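Local coordinates for SIRV1 hypothetical protein ORF119 (Sulfolobus islandicus rudivirus 1 variant xx, PDB 2X3G), which probably acts as a replication initiator of the HUH endonuclease class, nicking the viral DNA so that its copying can start, at residues 49-54 with 104-109; 38-43 with 78-83. All coordinates share one frame; numbering follows the deposited sequence.

Contact 1: 49-54 with 104-109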
loop_
_atom_site.group_PDB
_atom_site.type_symbol
_atom_site.label_atom_id
_atom_site.label_comp_id
_atom_site.label_asym_id
_atom_site.label_seq_id
_atom_site.Cartn_x
_atom_site.Cartn_y
_atom_site.Cartn_z
ATOM N N HIS A 49 19.009 10.567 6.260
ATOM C CA HIS A 49 17.687 9.946 6.411
ATOM C C HIS A 49 17.351 9.093 5.210
ATOM O O HIS A 49 17.791 9.363 4.098
ATOM C CB HIS A 49 16.624 11.017 6.590
ATOM C CG HIS A 49 16.770 11.773 7.871
ATOM N ND1 HIS A 49 16.531 11.204 9.103
ATOM C CD2 HIS A 49 17.170 13.045 8.112
ATOM C CE1 HIS A 49 16.759 12.098 10.051
ATOM N NE2 HIS A 49 17.141 13.227 9.478
ATOM N N VAL A 50 16.586 8.040 5.439
ATOM C CA VAL A 50 16.270 7.093 4.374
ATOM C C VAL A 50 14.798 6.767 4.470
ATOM O O VAL A 50 14.302 6.415 5.543
ATOM C CB VAL A 50 17.083 5.811 4.467
ATOM C CG1 VAL A 50 16.687 4.834 3.347
ATOM C CG2 VAL A 50 18.588 6.109 4.387
ATOM N N PHE A 51 14.103 6.967 3.353
ATOM C CA PHE A 51 12.688 6.662 3.224
ATOM C C PHE A 51 12.596 5.509 2.238
ATOM O O PHE A 51 13.214 5.568 1.188
ATOM C CB PHE A 51 11.951 7.887 2.704
ATOM C CG PHE A 51 10.474 7.714 2.599
ATOM C CD1 PHE A 51 9.725 7.319 3.702
ATOM C CD2 PHE A 51 9.812 8.007 1.423
ATOM C CE1 PHE A 51 8.361 7.162 3.607
ATOM C CE2 PHE A 51 8.443 7.874 1.326
ATOM C CZ PHE A 51 7.712 7.443 2.418
ATOM N N SER A 52 11.868 4.457 2.602
ATOM C CA SER A 52 11.857 3.239 1.807
ATOM C C SER A 52 10.457 2.705 1.650
ATOM O O SER A 52 9.630 2.837 2.556
ATOM C CB SER A 52 12.750 2.170 2.452
ATOM O OG SER A 52 12.185 1.651 3.658
ATOM N N ILE A 53 10.215 2.107 0.479
ATOM C CA ILE A 53 8.950 1.472 0.135
ATOM C C ILE A 53 9.260 0.127 -0.508
ATOM O O ILE A 53 10.101 0.053 -1.401
ATOM C CB ILE A 53 8.166 2.314 -0.905
ATOM C CG1 ILE A 53 7.974 3.751 -0.417
ATOM C CG2 ILE A 53 6.816 1.667 -1.212
ATOM C CD1 ILE A 53 7.073 3.854 0.763
ATOM N N LYS A 54 8.615 -0.935 -0.035
ATOM C CA LYS A 54 8.595 -2.215 -0.753
ATOM C C LYS A 54 7.216 -2.343 -1.388
ATOM O O LYS A 54 6.200 -2.281 -0.683
ATOM C CB LYS A 54 8.864 -3.397 0.194
ATOM C CG LYS A 54 8.636 -4.790 -0.413
ATOM C CD LYS A 54 8.587 -5.871 0.668
ATOM C CE LYS A 54 8.346 -7.262 0.105
ATOM N NZ LYS A 54 6.984 -7.801 0.409
ATOM N N ASN A 104 6.259 14.712 -6.958
ATOM C CA ASN A 104 5.961 13.705 -7.990
ATOM C C ASN A 104 6.672 12.374 -7.693
ATOM O O ASN A 104 6.132 11.281 -7.951
ATOM C CB ASN A 104 6.330 14.230 -9.383
ATOM C CG ASN A 104 5.300 15.192 -9.944
ATOM O OD1 ASN A 104 4.096 15.088 -9.669
ATOM N ND2 ASN A 104 5.763 16.120 -10.773
ATOM N N VAL A 105 7.873 12.468 -7.143
ATOM C CA VAL A 105 8.623 11.276 -6.739
ATOM C C VAL A 105 7.900 10.587 -5.578
ATOM O O VAL A 105 7.641 9.400 -5.632
ATOM C CB VAL A 105 10.102 11.584 -6.366
ATOM C CG1 VAL A 105 10.719 10.446 -5.625
ATOM C CG2 VAL A 105 10.939 11.906 -7.605
ATOM N N TYR A 106 7.560 11.342 -4.551
ATOM C CA TYR A 106 6.791 10.797 -3.423
ATOM C C TYR A 106 5.500 10.107 -3.864
ATOM O O TYR A 106 5.169 9.003 -3.410
ATOM C CB TYR A 106 6.458 11.916 -2.450
ATOM C CG TYR A 106 5.706 11.431 -1.235
ATOM C CD1 TYR A 106 6.391 10.912 -0.134
ATOM C CD2 TYR A 106 4.320 11.479 -1.183
ATOM C CE1 TYR A 106 5.713 10.464 0.976
ATOM C CE2 TYR A 106 3.634 11.025 -0.057
ATOM C CZ TYR A 106 4.361 10.523 1.017
ATOM O OH TYR A 106 3.723 10.064 2.134
ATOM N N LYS A 107 4.753 10.784 -4.730
ATOM C CA LYS A 107 3.496 10.262 -5.245
ATOM C C LYS A 107 3.738 8.936 -5.961
ATOM O O LYS A 107 2.986 7.970 -5.786
ATOM C CB LYS A 107 2.851 11.305 -6.170
ATOM C CG LYS A 107 1.555 10.906 -6.820
ATOM C CD LYS A 107 0.639 12.136 -7.132
ATOM C CE LYS A 107 -0.040 12.029 -8.489
ATOM N NZ LYS A 107 -1.092 13.120 -8.749
ATOM N N TYR A 108 4.818 8.870 -6.727
ATOM C CA TYR A 108 5.152 7.665 -7.467
ATOM C C TYR A 108 5.508 6.513 -6.535
ATOM O O TYR A 108 5.113 5.372 -6.759
ATOM C CB TYR A 108 6.332 7.939 -8.391
ATOM C CG TYR A 108 6.677 6.785 -9.290
ATOM C CD1 TYR A 108 5.858 6.467 -10.358
ATOM C CD2 TYR A 108 7.826 6.019 -9.084
ATOM C CE1 TYR A 108 6.151 5.425 -11.196
ATOM C CE2 TYR A 108 8.128 4.959 -9.930
ATOM C CZ TYR A 108 7.285 4.679 -10.985
ATOM O OH TYR A 108 7.535 3.652 -11.858
HETATM N N MSE A 109 6.266 6.829 -5.490
HETATM C CA MSE A 109 6.650 5.845 -4.489
HETATM C C MSE A 109 5.480 5.290 -3.709
HETATM O O MSE A 109 5.507 4.119 -3.354
HETATM C CB MSE A 109 7.660 6.432 -3.508
HETATM C CG MSE A 109 8.974 6.680 -4.147
HETATM SE SE MSE A 109 10.187 7.601 -2.956
HETATM C CE MSE A 109 10.488 6.247 -1.545
#

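Contact 2: 38-43 with 78-83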
loop_
_atom_site.group_PDB
_atom_site.type_symbol
_atom_site.label_atom_id
_atom_site.label_comp_id
_atom_site.label_asym_id
_atom_site.label_seq_id
_atom_site.Cartn_x
_atom_site.Cartn_y
_atom_site.Cartn_z
ATOM N N ARG A 38 20.423 0.723 5.326
ATOM C CA ARG A 38 20.294 1.914 6.162
ATOM C C ARG A 38 21.546 2.132 6.990
ATOM O O ARG A 38 21.972 3.285 7.196
ATOM C CB ARG A 38 19.080 1.814 7.093
ATOM C CG ARG A 38 17.805 2.362 6.476
ATOM C CD ARG A 38 16.671 2.444 7.504
ATOM N NE ARG A 38 15.571 3.236 6.930
ATOM C CZ ARG A 38 14.612 2.737 6.165
ATOM N NH1 ARG A 38 14.581 1.439 5.873
ATOM N NH2 ARG A 38 13.692 3.552 5.662
ATOM N N SER A 39 22.115 1.028 7.461
ATOM C CA SER A 39 23.344 1.051 8.267
ATOM C C SER A 39 24.570 1.537 7.461
ATOM O O SER A 39 25.368 2.329 7.952
ATOM C CB SER A 39 23.586 -0.310 8.892
ATOM O OG SER A 39 22.586 -0.610 9.876
ATOM N N TYR A 40 24.692 1.063 6.231
ATOM C CA TYR A 40 25.665 1.600 5.286
ATOM C C TYR A 40 25.497 3.121 5.087
ATOM O O TYR A 40 26.454 3.874 5.158
ATOM C CB TYR A 40 25.592 0.817 3.962
ATOM C CG TYR A 40 25.878 1.619 2.732
ATOM C CD1 TYR A 40 24.859 1.906 1.824
ATOM C CD2 TYR A 40 27.155 2.097 2.466
ATOM C CE1 TYR A 40 25.099 2.648 0.686
ATOM C CE2 TYR A 40 27.401 2.868 1.328
ATOM C CZ TYR A 40 26.354 3.144 0.448
ATOM O OH TYR A 40 26.554 3.885 -0.704
ATOM N N ILE A 41 24.281 3.582 4.851
ATOM C CA ILE A 41 24.040 5.018 4.662
ATOM C C ILE A 41 24.323 5.811 5.954
ATOM O O ILE A 41 24.930 6.899 5.927
ATOM C CB ILE A 41 22.596 5.278 4.166
ATOM C CG1 ILE A 41 22.393 4.685 2.751
ATOM C CG2 ILE A 41 22.257 6.772 4.205
ATOM C CD1 ILE A 41 23.170 5.361 1.647
ATOM N N TYR A 42 23.910 5.251 7.081
ATOM C CA TYR A 42 24.270 5.822 8.384
ATOM C C TYR A 42 25.779 5.974 8.582
ATOM O O TYR A 42 26.228 7.014 9.050
ATOM C CB TYR A 42 23.699 4.994 9.526
ATOM C CG TYR A 42 23.964 5.628 10.862
ATOM C CD1 TYR A 42 23.157 6.645 11.345
ATOM C CD2 TYR A 42 25.030 5.216 11.636
ATOM C CE1 TYR A 42 23.409 7.226 12.590
ATOM C CE2 TYR A 42 25.292 5.786 12.862
ATOM C CZ TYR A 42 24.485 6.795 13.327
ATOM O OH TYR A 42 24.768 7.345 14.554
ATOM N N ASN A 43 26.555 4.958 8.217
ATOM C CA ASN A 43 28.012 5.045 8.303
ATOM C C ASN A 43 28.591 6.055 7.292
ATOM O O ASN A 43 29.596 6.706 7.568
ATOM C CB ASN A 43 28.653 3.656 8.163
ATOM C CG ASN A 43 28.425 2.777 9.391
ATOM O OD1 ASN A 43 27.967 3.247 10.434
ATOM N ND2 ASN A 43 28.793 1.496 9.288
ATOM N N SER A 78 28.522 2.571 -6.582
ATOM C CA SER A 78 28.918 1.150 -6.586
ATOM C C SER A 78 28.580 0.452 -5.264
ATOM O O SER A 78 28.325 -0.747 -5.228
ATOM C CB SER A 78 30.407 0.990 -6.899
ATOM O OG SER A 78 31.225 1.448 -5.834
ATOM N N ARG A 79 28.594 1.205 -4.172
ATOM C CA ARG A 79 28.239 0.656 -2.857
ATOM C C ARG A 79 26.733 0.463 -2.680
ATOM O O ARG A 79 26.306 -0.428 -1.939
ATOM C CB ARG A 79 28.808 1.538 -1.745
ATOM C CG ARG A 79 30.334 1.623 -1.756
ATOM C CD ARG A 79 31.001 0.260 -1.587
ATOM N NE ARG A 79 32.442 0.346 -1.846
ATOM C CZ ARG A 79 33.424 0.041 -0.987
ATOM N NH1 ARG A 79 33.175 -0.410 0.245
ATOM N NH2 ARG A 79 34.686 0.177 -1.379
ATOM N N VAL A 80 25.932 1.284 -3.354
ATOM C CA VAL A 80 24.500 1.073 -3.382
ATOM C C VAL A 80 24.229 -0.329 -3.921
ATOM O O VAL A 80 23.432 -1.069 -3.357
ATOM C CB VAL A 80 23.731 2.129 -4.256
ATOM C CG1 VAL A 80 22.273 1.705 -4.431
ATOM C CG2 VAL A 80 23.798 3.527 -3.641
ATOM N N HIS A 81 24.905 -0.697 -5.010
ATOM C CA HIS A 81 24.731 -2.018 -5.599
ATOM C C HIS A 81 25.235 -3.133 -4.695
ATOM O O HIS A 81 24.628 -4.198 -4.636
ATOM C CB HIS A 81 25.431 -2.119 -6.957
ATOM C CG HIS A 81 24.761 -1.340 -8.041
ATOM N ND1 HIS A 81 24.277 -1.928 -9.189
ATOM C CD2 HIS A 81 24.517 -0.016 -8.159
ATOM C CE1 HIS A 81 23.753 -0.996 -9.964
ATOM N NE2 HIS A 81 23.879 0.173 -9.357
ATOM N N LYS A 82 26.360 -2.902 -4.023
ATOM C CA LYS A 82 26.927 -3.903 -3.106
ATOM C C LYS A 82 25.975 -4.193 -1.935
ATOM O O LYS A 82 25.936 -5.326 -1.418
ATOM C CB LYS A 82 28.319 -3.477 -2.612
ATOM C CG LYS A 82 28.808 -4.228 -1.392
ATOM C CD LYS A 82 30.320 -4.210 -1.259
ATOM C CE LYS A 82 30.754 -4.999 -0.023
ATOM N NZ LYS A 82 32.209 -5.278 -0.032
ATOM N N HIS A 83 25.198 -3.185 -1.543
ATOM C CA HIS A 83 24.243 -3.337 -0.446
ATOM C C HIS A 83 22.818 -3.606 -0.909
ATOM O O HIS A 83 21.860 -3.403 -0.154
ATOM C CB HIS A 83 24.297 -2.103 0.453
ATOM C CG HIS A 83 25.593 -1.968 1.176
ATOM N ND1 HIS A 83 26.594 -1.119 0.758
ATOM C CD2 HIS A 83 26.068 -2.602 2.271
ATOM C CE1 HIS A 83 27.622 -1.221 1.581
ATOM N NE2 HIS A 83 27.333 -2.122 2.500
#

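Contact 1: 49-54 with 104-109
Phe-51 and Ile-53 close over Met-109, a selenomethionine, where strand 49-55 of a ferredoxin-like sheet lies against helix 99-109. The terminal methyl CE of Met-109 sits 3.5 Å from CD2 of Phe-51, meeting that ring obliquely. The same methyl lies 3.7 Å from CG1 of Ile-53, and so spans the two strand residues that face the helix. A bend about the CG–SE bond (chi3 66°) swings the methyl back into this apolar corner, and the Met-109 and Phe-51 side chains pass in opposite directions. On its other branch Ile-53 places CG2 3.5 Å from the carbonyl O of Met-109, a van der Waals contact of a methyl with the backbone at the end of the helix.

One turn earlier, Tyr-106 reaches Phe-51 with its ring alone. With CG anti to the backbone N (chi1 -178°), the ring swings in toward the strand, and CE1 comes 3.8 Å from CE2 of Phe-51. The two planes are only 12° apart, but the centroids lie 5.9 Å from each other, a slid pair with little overlap in place of a true stack.

Further out, helix 2-10 flanks both rings: Phe-51 touches Val-6, Tyr-106 touches Leu-3, and Asp-2 borders both. Met-109 also rests on His-66 and Leu-68 of the neighbouring strand 64-71 and on Phe-18 of strand 15-22 beyond it. Backbone bonds with Leu-68 and His-66 hold Phe-51 and Ile-53 in the sheet. Strand 49-55, the outermost within this chain, continues the sheet antiparallel into the second subunit, whose Met-118 packs on Phe-51 and whose Ile-116 packs on Ile-53. At the start of the strand, ND1 of His-49 is hydrogen-bonded to the terminal OXT of Ser-119 of that subunit.

Contact 2: 38-43 with 78-83
Tyr-40 lays its ring over the imidazole of His-83 in an offset stack, the planes 12° apart and the centroids 4.2 Å from each other. The overlap is carried by the root of the tyrosine: CG lies 3.5 Å from ND1 of His-83, and CB stands almost squarely over the imidazole, 3.6 Å from the centroid of the His-83 ring, as a CH-pi contact. From there the phenol runs along the last turn of helix 77-82, so that OH ends 3.4 Å from CB of Arg-79 and 4.0 Å from CG2 of Val-80. Arg-79 meets the phenol with its CB, the two side chains crossing at about a right angle, while its guanidinium leads away from the contact.

In the ferredoxin-like fold, helices 30-44 and 77-82 lie on one face of the antiparallel sheet, and this stack ties helix 30-44 to the C-terminal end of helix 77-82. Leu-75, in the loop before the second helix, touches Tyr-40 and Val-80; Phe-37, one turn ahead of Tyr-40, packs on Val-80 and His-83, and Ile-92 of strand 89-94 meets Val-80.

His-83, the first residue to depart from helical backbone angles, has CG beside its backbone N, anti to the carbonyl carbon (chi1 -67°), which turns the ring back toward O of Arg-79. ND1 of His-83 donates to O of Arg-79 at 2.8 Å, a bent bond (146° at the hydrogen) from above the carbonyl plane, and fixes the rotation of the imidazole whose face Tyr-40 CB covers. The backbone N of His-83 also donates to O of Arg-79, at 3.0 Å from the opposite face. O of Arg-79 lies over the face of the Tyr-40 ring that ND1 of His-83 also meets, toward the rim.

How the contacts relate
Contacts 1 and 2 lie on opposite faces of the sheet, their centres about 17 Å apart, and their segments alternate along the chain. Helix 30-44 is followed by strand 49-55 after a short connection, and the two contacts meet where that helix lies on that strand. NH2 of Arg-38 is 2.9 Å from O of Val-50 and 3.1 Å from OG of Ser-52, both probable hydrogen bonds, so the arginine ties helix to strand. CG2 of Ile-41 also packs 3.7 Å from CG2 of Val-50. Arg-38 NE further bonds Ser-119 OG of the second subunit, so this link and strand 49-55 border that subunit, whereas the Tyr-40/His-83 stack does not.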